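Local coordinates for protein Non-reducing end alpha-L-arabinofuranosidase BoGH43B (Bacteroides ovatus, PDB 5JOZ) that removes terminal non-reducing alpha-L-arabinofuranosyl residues from xyloglucan side branches, turning S units into X units during xyloglucan breakdown, at residues L223-M226 and D230-F233; S191-G194 and H200-V203. All coordinates share one frame; numbering follows the deposited sequence.

Interaction 1: L223-M226 and D230-F233; sequences LSNM and DHPF
Asn225 reaches across to Phe233 and His231 with the nitrogen end of its amide; ND2 makes the polar contacts, while CB and CG rest against the carbonyl oxygen of Phe233. ND2 donates to Phe233 O at 2.9 Å, with an N-H...O angle of 149°; the nitrogen stands above the carbonyl plane of Phe233, and the oxygen is tilted out of the amide plane. His231 turns its ring almost square to this amide, the two planes 82° apart, and brings ND1 to 3.1 Å from ND2 of Asn225. CG of Asn225 lies beside its own backbone N and opposite the carbonyl carbon (chi1 -70°), which sends the amide out toward residues 230-233. The same His231 ND1 accepts a hydrogen bond from the backbone N of Phe233 at 3.2 Å, while CD of Pro232 lies over one ring face, near its rim. CB of Phe233 packs 3.7 Å from ND2 of Asn225, but the phenyl ring leads away and meets Phe271 edge-to-face. OD1 of Asn225 accepts from Val291 N. A leucine in place of Asn225 would probably leave both the Phe233 carbonyl and the Val291 N-H without their mate in a buried spot. One residue earlier, Ser224 OG accepts a hydrogen bond from Met226 N at 3.0 Å, an ST turn, in a long loop that leads into strand 234-243 of the family 43 catalytic domain.

Interaction 2: S191-G194 and H200-V203; sequences SAEG and HREV
Four backbone hydrogen bonds tie Ser191 to Val203 and Glu193 to Arg201, the two hydrogen-bonded pairs of an antiparallel hairpin; the bond from Val203 N to Ser191 O is nearly straight at 171°. Between the two pairs Ala192 faces Glu202 as a non-hydrogen-bonded pair.

By packing, CG2 of Val203 touches both Ser191 OG, 3.6 Å away, and CD of Glu193, at 3.8 Å; the Glu193 and Val203 side chains cross at about a right angle. On the other face the Ala192 methyl sits 3.8 Å from His200 NE2, and the rim of that imidazole meets Glu193 O in its plane.

Among the charged groups, CG of Glu202 lies opposite its backbone N (chi1 -164°) and the chain then bends, bringing CD over Ser191 O at 3.0 Å, acceptors close together but unbonded. OE1 of Glu193 lies 4.3 Å from NH2 of Arg201, well out of the guanidinium plane, so only charge acts there. Glu193 spends its oxygens on the backbone N of Leu170 and Gly172, Glu202 OE1 takes Ala239 N, and His200 ND1 pairs with Ala235 O. The polar bonds between the strands thus all run through the backbone, while Glu193, His200 and Glu202 bond outward.

In the fold
Interaction 2 comes first along the chain, joining strands 186-193 and 201-207 of one four-stranded antiparallel sheet; interaction 1 follows in the loop between strands 215-216 and 234-243, the connection to the next such sheet. Their centres are 13 Å apart and they touch: Leu223 O probably accepts from Glu202 N at 2.8 Å, and Ser224 OG probably bonds to His200 O. The loop therefore runs against strand 201-207 before it enters the neighbouring blade of the five-bladed beta-propeller that family 43 enzymes share. Ala192 lies about 4 Å, side chain to side chain, from the inferred proton donor Glu176, whereas interaction 1 is remote from the catalytic residues and the calcium, its loop joining the hairpin blade to the next.

Interaction 1: L223-M226 and D230-F233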
ATOM      1  N   LEU A 223      18.828   9.880  -5.345  1.00 30.95           N
ATOM      2  CA  LEU A 223      17.873  10.635  -4.536  1.00 35.38           C
ATOM      3  C   LEU A 223      17.950  10.172  -3.088  1.00 32.46           C
ATOM      4  O   LEU A 223      18.130   8.987  -2.825  1.00 27.53           O
ATOM      5  CB  LEU A 223      16.440  10.566  -5.097  1.00 30.97           C
ATOM      6  CG  LEU A 223      15.897   9.189  -5.470  1.00 35.23           C
ATOM      7  CD1 LEU A 223      15.209   8.485  -4.311  1.00 39.57           C
ATOM      8  CD2 LEU A 223      14.909   9.336  -6.612  1.00 40.62           C
ATOM      9  N   SER A 224      17.898  11.145  -2.180  1.00 33.91           N
ATOM     10  CA  SER A 224      17.860  10.914  -0.741  1.00 39.81           C
ATOM     11  C   SER A 224      17.596  12.213   0.005  1.00 36.21           C
ATOM     12  O   SER A 224      18.062  13.262  -0.419  1.00 34.14           O
ATOM     13  CB  SER A 224      19.184  10.361  -0.227  1.00 40.20           C
ATOM     14  OG  SER A 224      19.081  10.123   1.168  1.00 36.82           O
ATOM     15  N   ASN A 225      16.853  12.117   1.112  1.00 41.87           N
ATOM     16  CA  ASN A 225      16.666  13.226   2.075  1.00 40.84           C
ATOM     17  C   ASN A 225      17.472  13.034   3.379  1.00 39.56           C
ATOM     18  O   ASN A 225      17.257  13.738   4.365  1.00 40.75           O
ATOM     19  CB  ASN A 225      15.169  13.426   2.357  1.00 33.50           C
ATOM     20  CG  ASN A 225      14.444  13.998   1.169  1.00 31.15           C
ATOM     21  OD1 ASN A 225      14.886  13.827   0.037  1.00 36.04           O
ATOM     22  ND2 ASN A 225      13.330  14.687   1.410  1.00 32.28           N
ATOM     23  N   MET A 226      18.386  12.066   3.348  1.00 43.82           N
ATOM     24  CA  MET A 226      19.473  11.879   4.323  1.00 56.18           C
ATOM     25  C   MET A 226      20.141  13.166   4.857  1.00 53.70           C
ATOM     26  O   MET A 226      20.289  13.324   6.065  1.00 55.84           O
ATOM     27  CB  MET A 226      20.514  10.981   3.643  1.00 65.85           C
ATOM     28  CG  MET A 226      21.770  10.617   4.402  1.00 82.60           C
ATOM     29  SD  MET A 226      22.616   9.288   3.514  1.00 84.28           S
ATOM     30  CE  MET A 226      22.849  10.002   1.884  1.00 78.43           C
ATOM     31  N   ASP A 230      15.816  18.491   8.652  1.00 63.80           N
ATOM     32  CA  ASP A 230      14.670  19.399   8.770  1.00 63.76           C
ATOM     33  C   ASP A 230      13.527  19.074   7.785  1.00 61.37           C
ATOM     34  O   ASP A 230      12.374  19.413   8.061  1.00 59.25           O
ATOM     35  CB  ASP A 230      15.114  20.860   8.584  1.00 59.97           C
ATOM     36  N   HIS A 231      13.833  18.412   6.662  1.00 48.66           N
ATOM     37  CA  HIS A 231      12.862  18.240   5.571  1.00 42.93           C
ATOM     38  C   HIS A 231      11.602  17.462   6.000  1.00 42.29           C
ATOM     39  O   HIS A 231      11.715  16.481   6.735  1.00 40.54           O
ATOM     40  CB  HIS A 231      13.506  17.564   4.344  1.00 42.09           C
ATOM     41  CG  HIS A 231      12.836  17.925   3.057  1.00 43.52           C
ATOM     42  ND1 HIS A 231      11.802  17.186   2.530  1.00 43.47           N
ATOM     43  CD2 HIS A 231      12.999  18.983   2.227  1.00 46.64           C
ATOM     44  CE1 HIS A 231      11.371  17.754   1.419  1.00 39.29           C
ATOM     45  NE2 HIS A 231      12.085  18.843   1.209  1.00 48.62           N
ATOM     46  N   PRO A 232      10.400  17.906   5.555  1.00 39.96           N
ATOM     47  CA  PRO A 232       9.155  17.199   5.932  1.00 42.87           C
ATOM     48  C   PRO A 232       9.013  15.767   5.371  1.00 38.34           C
ATOM     49  O   PRO A 232       8.258  14.980   5.925  1.00 40.20           O
ATOM     50  CB  PRO A 232       8.041  18.108   5.368  1.00 42.58           C
ATOM     51  CG  PRO A 232       8.690  18.882   4.277  1.00 43.35           C
ATOM     52  CD  PRO A 232      10.106  19.107   4.744  1.00 39.19           C
ATOM     53  N   PHE A 233       9.684  15.469   4.260  1.00 32.25           N
ATOM     54  CA  PHE A 233       9.831  14.094   3.729  1.00 28.71           C
ATOM     55  C   PHE A 233      11.143  13.414   4.120  1.00 28.95           C
ATOM     56  O   PHE A 233      12.211  14.007   3.993  1.00 33.06           O
ATOM     57  CB  PHE A 233       9.770  14.079   2.208  1.00 24.79           C
ATOM     58  CG  PHE A 233       8.643  14.861   1.615  1.00 23.77           C
ATOM     59  CD1 PHE A 233       7.404  14.996   2.265  1.00 25.54           C
ATOM     60  CD2 PHE A 233       8.794  15.418   0.356  1.00 23.23           C
ATOM     61  CE1 PHE A 233       6.367  15.703   1.682  1.00 22.61           C
ATOM     62  CE2 PHE A 233       7.760  16.119  -0.230  1.00 24.48           C
ATOM     63  CZ  PHE A 233       6.548  16.272   0.435  1.00 25.24           C
TER

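Interaction 2: S191-G194 and H200-V203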
ATOM      1  N   SER A 191      19.429   1.100  -7.526  1.00 26.33           N
ATOM      2  CA  SER A 191      19.006   0.325  -6.362  1.00 26.92           C
ATOM      3  C   SER A 191      18.910   1.195  -5.115  1.00 25.68           C
ATOM      4  O   SER A 191      19.314   2.355  -5.115  1.00 26.16           O
ATOM      5  CB  SER A 191      19.999  -0.821  -6.142  1.00 27.03           C
ATOM      6  OG  SER A 191      21.304  -0.307  -5.941  1.00 23.82           O
ATOM      7  N   ALA A 192      18.370   0.603  -4.061  1.00 26.03           N
ATOM      8  CA  ALA A 192      18.169   1.258  -2.781  1.00 31.51           C
ATOM      9  C   ALA A 192      19.116   0.669  -1.735  1.00 32.71           C
ATOM     10  O   ALA A 192      19.428  -0.518  -1.789  1.00 32.00           O
ATOM     11  CB  ALA A 192      16.720   1.087  -2.344  1.00 34.07           C
ATOM     12  N   GLU A 193      19.569   1.512  -0.800  1.00 33.22           N
ATOM     13  CA  GLU A 193      20.462   1.130   0.312  1.00 38.01           C
ATOM     14  C   GLU A 193      20.211   2.026   1.508  1.00 38.95           C
ATOM     15  O   GLU A 193      19.598   3.074   1.362  1.00 37.89           O
ATOM     16  CB  GLU A 193      21.940   1.324  -0.060  1.00 42.49           C
ATOM     17  CG  GLU A 193      22.360   0.646  -1.329  1.00 43.26           C
ATOM     18  CD  GLU A 193      23.844   0.697  -1.601  1.00 44.25           C
ATOM     19  OE1 GLU A 193      24.567   1.549  -1.033  1.00 35.27           O
ATOM     20  OE2 GLU A 193      24.279  -0.144  -2.421  1.00 48.20           O
ATOM     21  N   GLY A 194      20.735   1.638   2.670  1.00 48.13           N
ATOM     22  CA  GLY A 194      20.616   2.433   3.901  1.00 50.48           C
ATOM     23  C   GLY A 194      19.611   1.887   4.903  1.00 54.11           C
ATOM     24  O   GLY A 194      19.833   1.998   6.109  1.00 54.72           O
ATOM     25  N   HIS A 200      18.105   5.865   4.273  1.00 47.74           N
ATOM     26  CA  HIS A 200      17.604   5.393   2.960  1.00 39.54           C
ATOM     27  C   HIS A 200      18.031   6.333   1.809  1.00 44.17           C
ATOM     28  O   HIS A 200      17.922   7.568   1.925  1.00 36.36           O
ATOM     29  CB  HIS A 200      16.067   5.298   2.978  1.00 40.86           C
ATOM     30  CG  HIS A 200      15.485   4.293   2.031  1.00 38.23           C
ATOM     31  ND1 HIS A 200      14.150   4.306   1.683  1.00 40.43           N
ATOM     32  CD2 HIS A 200      16.031   3.225   1.398  1.00 37.07           C
ATOM     33  CE1 HIS A 200      13.899   3.289   0.875  1.00 42.73           C
ATOM     34  NE2 HIS A 200      15.024   2.620   0.682  1.00 40.50           N
ATOM     35  N   ARG A 201      18.511   5.738   0.715  1.00 38.82           N
ATOM     36  CA  ARG A 201      18.956   6.477  -0.472  1.00 38.57           C
ATOM     37  C   ARG A 201      18.899   5.593  -1.716  1.00 41.52           C
ATOM     38  O   ARG A 201      18.951   4.358  -1.610  1.00 35.39           O
ATOM     39  CB  ARG A 201      20.383   6.999  -0.277  1.00 38.97           C
ATOM     40  CG  ARG A 201      21.437   5.939   0.009  1.00 40.55           C
ATOM     41  CD  ARG A 201      22.808   6.572   0.168  1.00 41.53           C
ATOM     42  NE  ARG A 201      23.818   5.636   0.662  1.00 47.72           N
ATOM     43  CZ  ARG A 201      23.894   5.176   1.917  1.00 48.20           C
ATOM     44  NH1 ARG A 201      23.004   5.533   2.850  1.00 46.83           N
ATOM     45  NH2 ARG A 201      24.872   4.332   2.245  1.00 44.48           N
ATOM     46  N   GLU A 202      18.782   6.220  -2.887  1.00 34.29           N
ATOM     47  CA  GLU A 202      18.863   5.494  -4.152  1.00 30.80           C
ATOM     48  C   GLU A 202      20.249   5.714  -4.717  1.00 28.89           C
ATOM     49  O   GLU A 202      20.763   6.830  -4.667  1.00 30.78           O
ATOM     50  CB  GLU A 202      17.820   5.988  -5.140  1.00 31.47           C
ATOM     51  CG  GLU A 202      17.591   5.052  -6.317  1.00 32.65           C
ATOM     52  CD  GLU A 202      16.795   3.798  -5.982  1.00 33.32           C
ATOM     53  OE1 GLU A 202      16.215   3.699  -4.885  1.00 28.36           O
ATOM     54  OE2 GLU A 202      16.728   2.904  -6.847  1.00 32.97           O
ATOM     55  N   VAL A 203      20.852   4.648  -5.240  1.00 27.46           N
ATOM     56  CA  VAL A 203      22.192   4.705  -5.845  1.00 27.61           C
ATOM     57  C   VAL A 203      22.171   4.041  -7.215  1.00 25.87           C
ATOM     58  O   VAL A 203      21.256   3.290  -7.527  1.00 26.62           O
ATOM     59  CB  VAL A 203      23.280   4.060  -4.938  1.00 30.76           C
ATOM     60  CG1 VAL A 203      23.289   4.714  -3.562  1.00 30.92           C
ATOM     61  CG2 VAL A 203      23.125   2.543  -4.816  1.00 31.25           C
TER